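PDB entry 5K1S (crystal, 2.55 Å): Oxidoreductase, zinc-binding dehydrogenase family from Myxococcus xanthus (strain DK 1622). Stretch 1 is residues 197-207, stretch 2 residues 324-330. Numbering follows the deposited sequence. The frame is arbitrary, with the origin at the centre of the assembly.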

# COMPACT_ATOMS: atom_id res chain seq x y z
N GLY A 197 -8.62 -1.00 -17.52
CA GLY A 197 -9.37 0.19 -17.13
C GLY A 197 -10.85 0.07 -17.46
O GLY A 197 -11.71 0.33 -16.61
N LEU A 198 -11.16 -0.32 -18.70
CA LEU A 198 -12.56 -0.43 -19.10
C LEU A 198 -13.33 -1.36 -18.17
O LEU A 198 -14.46 -1.06 -17.77
CB LEU A 198 -12.65 -0.91 -20.55
CG LEU A 198 -12.17 0.08 -21.61
CD1 LEU A 198 -12.12 -0.58 -22.97
CD2 LEU A 198 -13.06 1.31 -21.64
N SER A 199 -12.74 -2.50 -17.82
CA SER A 199 -13.41 -3.42 -16.90
C SER A 199 -13.55 -2.80 -15.51
O SER A 199 -14.58 -2.97 -14.86
CB SER A 199 -12.64 -4.74 -16.82
OG SER A 199 -12.73 -5.45 -18.05
N SER A 200 -12.52 -2.08 -15.06
CA SER A 200 -12.60 -1.44 -13.75
C SER A 200 -13.68 -0.38 -13.71
O SER A 200 -14.45 -0.29 -12.75
CB SER A 200 -11.24 -0.84 -13.38
OG SER A 200 -10.23 -1.84 -13.34
N VAL A 201 -13.77 0.45 -14.76
CA VAL A 201 -14.81 1.47 -14.84
C VAL A 201 -16.18 0.83 -14.65
O VAL A 201 -16.96 1.23 -13.77
CB VAL A 201 -14.73 2.22 -16.18
CG1 VAL A 201 -15.95 3.12 -16.38
CG2 VAL A 201 -13.45 3.05 -16.24
N GLN A 202 -16.49 -0.17 -15.47
CA GLN A 202 -17.79 -0.84 -15.36
C GLN A 202 -17.98 -1.43 -13.97
O GLN A 202 -19.03 -1.25 -13.35
CB GLN A 202 -17.90 -1.94 -16.42
CG GLN A 202 -17.77 -1.46 -17.85
CD GLN A 202 -17.87 -2.59 -18.85
OE1 GLN A 202 -18.97 -2.99 -19.24
NE2 GLN A 202 -16.73 -3.12 -19.26
N LEU A 203 -16.97 -2.14 -13.47
CA LEU A 203 -17.11 -2.82 -12.18
C LEU A 203 -17.32 -1.81 -11.06
O LEU A 203 -18.09 -2.06 -10.12
CB LEU A 203 -15.88 -3.69 -11.92
CG LEU A 203 -15.95 -4.64 -10.72
CD1 LEU A 203 -17.14 -5.59 -10.84
CD2 LEU A 203 -14.65 -5.43 -10.61
N ALA A 204 -16.65 -0.66 -11.13
CA ALA A 204 -16.84 0.37 -10.12
C ALA A 204 -18.24 0.96 -10.20
O ALA A 204 -18.95 1.04 -9.19
CB ALA A 204 -15.78 1.46 -10.28
N ARG A 205 -18.65 1.38 -11.40
CA ARG A 205 -20.00 1.91 -11.57
C ARG A 205 -21.05 0.87 -11.19
O ARG A 205 -22.14 1.23 -10.73
CB ARG A 205 -20.20 2.37 -13.01
N LEU A 206 -20.75 -0.41 -11.38
CA LEU A 206 -21.69 -1.46 -10.99
C LEU A 206 -21.82 -1.57 -9.48
O LEU A 206 -22.88 -1.95 -8.97
CB LEU A 206 -21.27 -2.80 -11.59
CG LEU A 206 -22.19 -3.99 -11.30
CD1 LEU A 206 -22.21 -4.94 -12.49
CD2 LEU A 206 -21.76 -4.74 -10.04
N ASP A 207 -20.75 -1.25 -8.74
CA ASP A 207 -20.76 -1.31 -7.29
C ASP A 207 -21.24 -0.01 -6.65
O ASP A 207 -20.94 0.24 -5.48
CB ASP A 207 -19.36 -1.67 -6.78
CG ASP A 207 -18.98 -3.11 -7.08
OD1 ASP A 207 -19.67 -3.75 -7.91
OD2 ASP A 207 -18.00 -3.60 -6.49
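Stretch 2, residues 324-330: GGVRQFV

A helix satisfies most of its own backbone polar groups, those at its ends excepted, but a chain without regular structure has no such internal arrangement, and its amides and carbonyls must find partners elsewhere. A single carboxamide side chain projecting from a helix can meet part of that need, because it carries one acceptor and one donor side by side. Gln 202 in this zinc-binding dehydrogenase family protein is a clear example.

Residues 197-206 are helical, continuing a helix that begins earlier in the chain, and Asp 207 is the first to leave helical angles. The second stretch follows the end of another helix: Gly 324 has positive phi (109°), Gly 325 returns to -60/-35, and from Val 326 to Phe 329 the backbone is largely extended without forming a regular strand. It runs against the direction of the helix, with Gly 325 near Leu 206, Val 326 near Gln 202 and Phe 329 near Leu 198. The CA atoms of Gln 202 and Val 326 are 5.5 Å apart, those of Leu 206 and Gly 325 6.7 Å. Together the two stretches bury 419 Å².

The side chain of Gln 202, with chi1 m and chi2 t, points toward the loop and grips the backbone of one residue at both its polar groups. Arg 327 N donates to Gln 202 OE1 at 2.7 Å, with a nearly straight angle of 165°; Gln 202 NE2 donates to Arg 327 O at the longer distance of 3.3 Å. The same NE2 also makes a weak bond of 3.4 Å to Leu 198 O, a carbonyl that already accepts the helical bond from Gln 202 N at 3.2 Å. Both ends of the carboxamide are thus satisfied, and the backbone of Arg 327 has both its N and its O paired by one side chain. The side chain of Arg 327 takes no part in this pairing, and its end leads away from the helix.

Further contacts, most of them with apolar groups, complete the interface. Leu 198 CD1 lies over one face of the Phe 329 ring, 3.8 Å from Phe 329 CD1, in a CH-pi contact, while Gln 202 NE2 approaches the ring edge, 3.5 Å from Phe 329 CE1. Val 326 CG2 is 4.1 Å from Leu 203 CB, and Val 326 CG1 is 3.6 Å from Ser 199 OG, a hydroxyl whose hydrogen bonding is met elsewhere in the structure. Leu 206 CD1 lies 3.5 Å from Gly 325 CA; an ideal CB on Gly 325 would lie 2.6 Å from Leu 206 CD1, a clash.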

# COMPACT_ATOMS: atom_id res chain seq x y z
N GLY A 324 -23.45 -9.25 -18.27
CA GLY A 324 -23.39 -7.93 -18.86
C GLY A 324 -22.89 -6.84 -17.93
O GLY A 324 -22.75 -5.70 -18.37
N GLY A 325 -22.62 -7.16 -16.66
CA GLY A 325 -22.12 -6.15 -15.74
C GLY A 325 -20.80 -5.55 -16.19
O GLY A 325 -20.54 -4.37 -15.98
N VAL A 326 -19.94 -6.37 -16.81
CA VAL A 326 -18.66 -5.90 -17.33
C VAL A 326 -18.48 -6.48 -18.73
O VAL A 326 -18.14 -7.66 -18.89
CB VAL A 326 -17.50 -6.30 -16.41
CG1 VAL A 326 -16.17 -5.80 -16.97
CG2 VAL A 326 -17.73 -5.74 -15.01
N ARG A 327 -18.71 -5.66 -19.75
CA ARG A 327 -18.60 -6.12 -21.12
C ARG A 327 -17.15 -6.39 -21.49
O ARG A 327 -16.21 -5.98 -20.81
CB ARG A 327 -19.18 -5.08 -22.08
CG ARG A 327 -20.70 -5.03 -22.13
CD ARG A 327 -21.17 -4.00 -23.15
NE ARG A 327 -20.58 -4.25 -24.46
CZ ARG A 327 -20.59 -3.37 -25.47
NH1 ARG A 327 -21.15 -2.18 -25.31
NH2 ARG A 327 -20.03 -3.69 -26.63
N GLN A 328 -16.98 -7.10 -22.60
CA GLN A 328 -15.67 -7.35 -23.20
C GLN A 328 -15.63 -6.68 -24.57
O GLN A 328 -16.57 -6.82 -25.36
CB GLN A 328 -15.38 -8.85 -23.32
CG GLN A 328 -14.90 -9.49 -22.03
CD GLN A 328 -13.57 -8.91 -21.56
OE1 GLN A 328 -12.73 -8.53 -22.38
NE2 GLN A 328 -13.39 -8.83 -20.25
N PHE A 329 -14.54 -5.97 -24.84
CA PHE A 329 -14.38 -5.20 -26.07
C PHE A 329 -13.34 -5.90 -26.94
O PHE A 329 -12.16 -5.55 -26.94
CB PHE A 329 -13.99 -3.76 -25.75
CG PHE A 329 -14.95 -3.06 -24.82
CD1 PHE A 329 -14.85 -3.22 -23.45
CD2 PHE A 329 -15.95 -2.25 -25.33
CE1 PHE A 329 -15.73 -2.58 -22.60
CE2 PHE A 329 -16.84 -1.61 -24.48
CZ PHE A 329 -16.73 -1.78 -23.11
N VAL A 330 -13.79 -6.89 -27.69
CA VAL A 330 -12.92 -7.66 -28.58
C VAL A 330 -12.87 -6.96 -29.93
O VAL A 330 -13.89 -6.84 -30.61
CB VAL A 330 -13.41 -9.11 -28.72
CG1 VAL A 330 -12.45 -9.91 -29.60
CG2 VAL A 330 -13.57 -9.76 -27.36